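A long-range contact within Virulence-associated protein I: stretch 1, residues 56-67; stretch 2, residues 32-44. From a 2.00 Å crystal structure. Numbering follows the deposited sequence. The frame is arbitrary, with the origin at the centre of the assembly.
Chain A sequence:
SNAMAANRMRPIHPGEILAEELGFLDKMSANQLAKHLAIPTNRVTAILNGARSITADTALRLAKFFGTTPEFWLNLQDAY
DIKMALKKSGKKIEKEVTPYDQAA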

# COMPACT_ATOMS: atom_id res chain seq x y z
N ALA A 56 -6.29 -2.85 19.51
CA ALA A 56 -4.86 -3.08 19.43
C ALA A 56 -4.27 -3.36 20.81
O ALA A 56 -3.37 -4.19 20.95
CB ALA A 56 -4.16 -1.90 18.78
N ASP A 57 -4.77 -2.67 21.82
CA ASP A 57 -4.31 -2.87 23.19
C ASP A 57 -4.60 -4.28 23.67
O ASP A 57 -3.75 -4.93 24.27
CB ASP A 57 -4.95 -1.85 24.13
CG ASP A 57 -4.50 -2.02 25.56
OD1 ASP A 57 -3.46 -1.42 25.94
OD2 ASP A 57 -5.17 -2.75 26.31
N THR A 58 -5.81 -4.75 23.40
CA THR A 58 -6.20 -6.10 23.80
C THR A 58 -5.40 -7.14 23.02
O THR A 58 -5.00 -8.17 23.57
CB THR A 58 -7.70 -6.34 23.57
OG1 THR A 58 -8.45 -5.40 24.35
CG2 THR A 58 -8.09 -7.75 23.99
N ALA A 59 -5.17 -6.87 21.74
CA ALA A 59 -4.40 -7.77 20.90
C ALA A 59 -2.99 -7.97 21.44
O ALA A 59 -2.47 -9.08 21.46
CB ALA A 59 -4.35 -7.25 19.47
N LEU A 60 -2.38 -6.87 21.89
CA LEU A 60 -1.03 -6.93 22.45
C LEU A 60 -0.99 -7.75 23.73
O LEU A 60 -0.05 -8.50 23.97
CB LEU A 60 -0.51 -5.51 22.72
CG LEU A 60 -0.11 -4.67 21.51
CD1 LEU A 60 0.20 -3.24 21.92
CD2 LEU A 60 1.08 -5.30 20.80
N ARG A 61 -2.03 -7.60 24.55
CA ARG A 61 -2.12 -8.34 25.81
C ARG A 61 -2.34 -9.83 25.55
O ARG A 61 -1.69 -10.68 26.16
CB ARG A 61 -3.22 -7.77 26.69
CG ARG A 61 -3.00 -6.31 27.05
CD ARG A 61 -4.12 -5.76 27.92
NE ARG A 61 -3.87 -4.37 28.30
CZ ARG A 61 -3.14 -4.01 29.36
NH1 ARG A 61 -2.60 -4.94 30.14
NH2 ARG A 61 -2.96 -2.73 29.63
N LEU A 62 -3.26 -10.14 24.64
CA LEU A 62 -3.52 -11.52 24.24
C LEU A 62 -2.27 -12.16 23.66
O LEU A 62 -1.97 -13.32 23.94
CB LEU A 62 -4.67 -11.58 23.24
CG LEU A 62 -6.07 -11.31 23.77
CD1 LEU A 62 -7.06 -11.14 22.62
CD2 LEU A 62 -6.52 -12.42 24.71
N ALA A 63 -1.55 -11.41 22.84
CA ALA A 63 -0.33 -11.90 22.21
C ALA A 63 0.71 -12.30 23.26
O ALA A 63 1.34 -13.35 23.15
CB ALA A 63 0.24 -10.86 21.26
N LYS A 64 0.88 -11.44 24.27
CA LYS A 64 1.85 -11.68 25.33
C LYS A 64 1.44 -12.88 26.18
O LYS A 64 2.29 -13.68 26.59
CB LYS A 64 1.99 -10.44 26.21
CG LYS A 64 2.92 -10.60 27.40
CD LYS A 64 4.38 -10.64 26.97
CE LYS A 64 5.31 -10.74 28.17
NZ LYS A 64 5.19 -9.56 29.07
N PHE A 65 0.15 -13.01 26.45
CA PHE A 65 -0.35 -14.10 27.29
C PHE A 65 -0.33 -15.45 26.58
O PHE A 65 0.16 -16.44 27.12
CB PHE A 65 -1.76 -13.79 27.79
CG PHE A 65 -2.37 -14.90 28.61
CD1 PHE A 65 -1.92 -15.15 29.89
CD2 PHE A 65 -3.40 -15.67 28.10
CE1 PHE A 65 -2.48 -16.16 30.65
CE2 PHE A 65 -3.96 -16.68 28.85
CZ PHE A 65 -3.51 -16.93 30.13
N PHE A 66 -0.87 -15.49 25.36
CA PHE A 66 -0.99 -16.73 24.61
C PHE A 66 0.27 -17.07 23.82
O PHE A 66 0.40 -18.17 23.28
CB PHE A 66 -2.21 -16.71 23.68
CG PHE A 66 -3.52 -16.82 24.40
CD1 PHE A 66 -3.91 -18.03 24.95
CD2 PHE A 66 -4.36 -15.73 24.52
CE1 PHE A 66 -5.12 -18.14 25.62
CE2 PHE A 66 -5.57 -15.84 25.18
CZ PHE A 66 -5.95 -17.05 25.73
N GLY A 67 1.20 -16.12 23.75
CA GLY A 67 2.44 -16.33 23.02
C GLY A 67 2.26 -16.29 21.52
O GLY A 67 2.97 -16.95 20.77
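Stretch 2 32-44: QLAKHLAIPTNRV

When two helices cross almost at right angles, few residues of each can touch, and the rotamers at the crossing show how side chains whose CA-to-CB bonds point sideways still reach the other helix. Here stretch 2 supplies a helix through Leu-37, a short turn and the start of a second helix at Thr-41. The first of these crosses helix 56-66 at 97°, with the axes 10.4 Å apart at closest approach, and the backbones come nearest at Arg-61 and Leu-37, whose CA atoms lie 5.8 Å apart.

Leu-37 is the centre of the packing. Its CA-to-CB bond points sideways, but the m,t rotamer brings the end of the side chain nearer: CD1 lies 3.7 Å from Leu-62 CD2, and CD2 3.5 Å from Phe-65 CB. One turn earlier, Leu-33, in the t,p rotamer, also starts sideways and places CD1 3.8 Å from Phe-65 CE2. Phe-65 itself is t at chi1, and its ring forms an offset stack with that of His-36, centroids 4.8 Å apart and planes at 29°; Phe-65 CE1 lies over one face of the imidazole, 3.4 Å from His-36 CG.

The helix then breaks at Ala-38, where phi turns positive, and Ile-39 is extended at -134/159. Arg-61 reaches this turn with an m,t,t chain. Its NE makes a salt bridge to Asp-57 OD2 at 2.9 Å, one helical turn back, while NH1 donates a weak hydrogen bond to Leu-37 O, also at 2.9 Å. The aliphatic part is used as well, Arg-61 CD lying 3.6 Å from Ile-39 CG2.

Beyond the turn, Arg-43 approaches through water. Its NH1 is 4.3 Å from Asp-57 OD2, too far for a salt bridge, but one water accepts from Arg-43 NH1 (2.7 Å), donates to Asp-57 OD2 (2.8 Å) and hydrogen-bonds Thr-58 OG1 (2.6 Å).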

# COMPACT_ATOMS: atom_id res chain seq x y z
N GLN A 32 -10.38 -15.30 35.29
CA GLN A 32 -8.99 -15.75 35.25
C GLN A 32 -8.21 -15.04 34.15
O GLN A 32 -7.11 -14.54 34.38
CB GLN A 32 -8.92 -17.27 35.06
CG GLN A 32 -9.34 -18.07 36.28
CD GLN A 32 -9.28 -19.57 36.03
OE1 GLN A 32 -10.17 -20.14 35.41
NE2 GLN A 32 -8.22 -20.21 36.52
N LEU A 33 -8.78 -15.01 32.95
CA LEU A 33 -8.14 -14.36 31.82
C LEU A 33 -7.97 -12.86 32.08
O LEU A 33 -6.91 -12.30 31.81
CB LEU A 33 -8.95 -14.57 30.54
CG LEU A 33 -8.38 -13.90 29.29
CD1 LEU A 33 -6.96 -14.39 29.01
CD2 LEU A 33 -9.27 -14.15 28.08
N ALA A 34 -9.02 -12.23 32.60
CA ALA A 34 -8.99 -10.81 32.89
C ALA A 34 -7.85 -10.45 33.83
O ALA A 34 -7.16 -9.45 33.63
CB ALA A 34 -10.33 -10.36 33.47
N LYS A 35 -7.64 -11.27 34.85
CA LYS A 35 -6.54 -11.07 35.78
C LYS A 35 -5.19 -11.24 35.08
O LYS A 35 -4.27 -10.45 35.29
CB LYS A 35 -6.63 -12.03 36.97
CG LYS A 35 -7.61 -11.59 38.05
CD LYS A 35 -7.46 -12.46 39.29
CE LYS A 35 -8.30 -11.92 40.45
NZ LYS A 35 -8.10 -12.72 41.69
N HIS A 36 -5.09 -12.28 34.25
CA HIS A 36 -3.87 -12.53 33.50
C HIS A 36 -3.52 -11.37 32.57
O HIS A 36 -2.36 -11.01 32.42
CB HIS A 36 -3.99 -13.83 32.68
CG HIS A 36 -3.87 -15.07 33.50
ND1 HIS A 36 -2.77 -15.34 34.29
CD2 HIS A 36 -4.70 -16.13 33.64
CE1 HIS A 36 -2.94 -16.51 34.89
NE2 HIS A 36 -4.10 -17.01 34.51
N LEU A 37 -4.55 -10.79 31.95
CA LEU A 37 -4.35 -9.72 30.98
C LEU A 37 -4.34 -8.35 31.65
O LEU A 37 -3.94 -7.35 31.04
CB LEU A 37 -5.44 -9.75 29.91
CG LEU A 37 -5.56 -11.04 29.10
CD1 LEU A 37 -6.64 -10.91 28.04
CD2 LEU A 37 -4.23 -11.39 28.46
N ALA A 38 -4.77 -8.30 32.91
CA ALA A 38 -4.86 -7.05 33.65
C ALA A 38 -5.88 -6.10 33.02
O ALA A 38 -5.61 -4.91 32.83
CB ALA A 38 -3.50 -6.37 33.75
N ILE A 39 -7.06 -6.63 32.71
CA ILE A 39 -8.15 -5.83 32.17
C ILE A 39 -9.44 -6.18 32.89
O ILE A 39 -9.55 -7.25 33.49
CB ILE A 39 -8.34 -6.05 30.65
CG1 ILE A 39 -8.62 -7.53 30.36
CG2 ILE A 39 -7.11 -5.58 29.89
CD1 ILE A 39 -8.80 -7.84 28.89
N PRO A 40 -10.44 -5.28 32.85
CA PRO A 40 -11.71 -5.54 33.53
C PRO A 40 -12.34 -6.83 33.03
O PRO A 40 -12.26 -7.13 31.84
CB PRO A 40 -12.58 -4.34 33.12
CG PRO A 40 -11.60 -3.27 32.80
CD PRO A 40 -10.42 -3.96 32.19
N THR A 41 -12.94 -7.60 33.94
CA THR A 41 -13.62 -8.83 33.56
C THR A 41 -14.70 -8.51 32.53
O THR A 41 -14.96 -9.30 31.62
CB THR A 41 -14.26 -9.53 34.77
OG1 THR A 41 -13.25 -9.80 35.76
CG2 THR A 41 -14.91 -10.84 34.35
N ASN A 42 -15.33 -7.35 32.69
CA ASN A 42 -16.35 -6.89 31.76
C ASN A 42 -15.87 -6.88 30.31
O ASN A 42 -16.62 -7.23 29.40
CB ASN A 42 -16.84 -5.50 32.15
CG ASN A 42 -17.68 -5.51 33.42
OD1 ASN A 42 -18.54 -6.37 33.60
ND2 ASN A 42 -17.43 -4.55 34.30
N ARG A 43 -14.63 -6.46 30.10
CA ARG A 43 -14.05 -6.39 28.76
C ARG A 43 -13.90 -7.78 28.15
O ARG A 43 -14.22 -7.99 26.98
CB ARG A 43 -12.70 -5.68 28.79
CG ARG A 43 -12.11 -5.41 27.42
CD ARG A 43 -10.83 -4.60 27.54
NE ARG A 43 -11.04 -3.37 28.29
CZ ARG A 43 -10.07 -2.59 28.75
NH1 ARG A 43 -8.80 -2.92 28.56
NH2 ARG A 43 -10.37 -1.48 29.42
N VAL A 44 -13.42 -8.73 28.95
CA VAL A 44 -13.28 -10.10 28.49
C VAL A 44 -14.64 -10.71 28.18
O VAL A 44 -14.83 -11.31 27.12
CB VAL A 44 -12.57 -10.98 29.55
CG1 VAL A 44 -12.66 -12.44 29.16
CG2 VAL A 44 -11.12 -10.54 29.71
O HOH W 1 -7.57 -4.11 26.48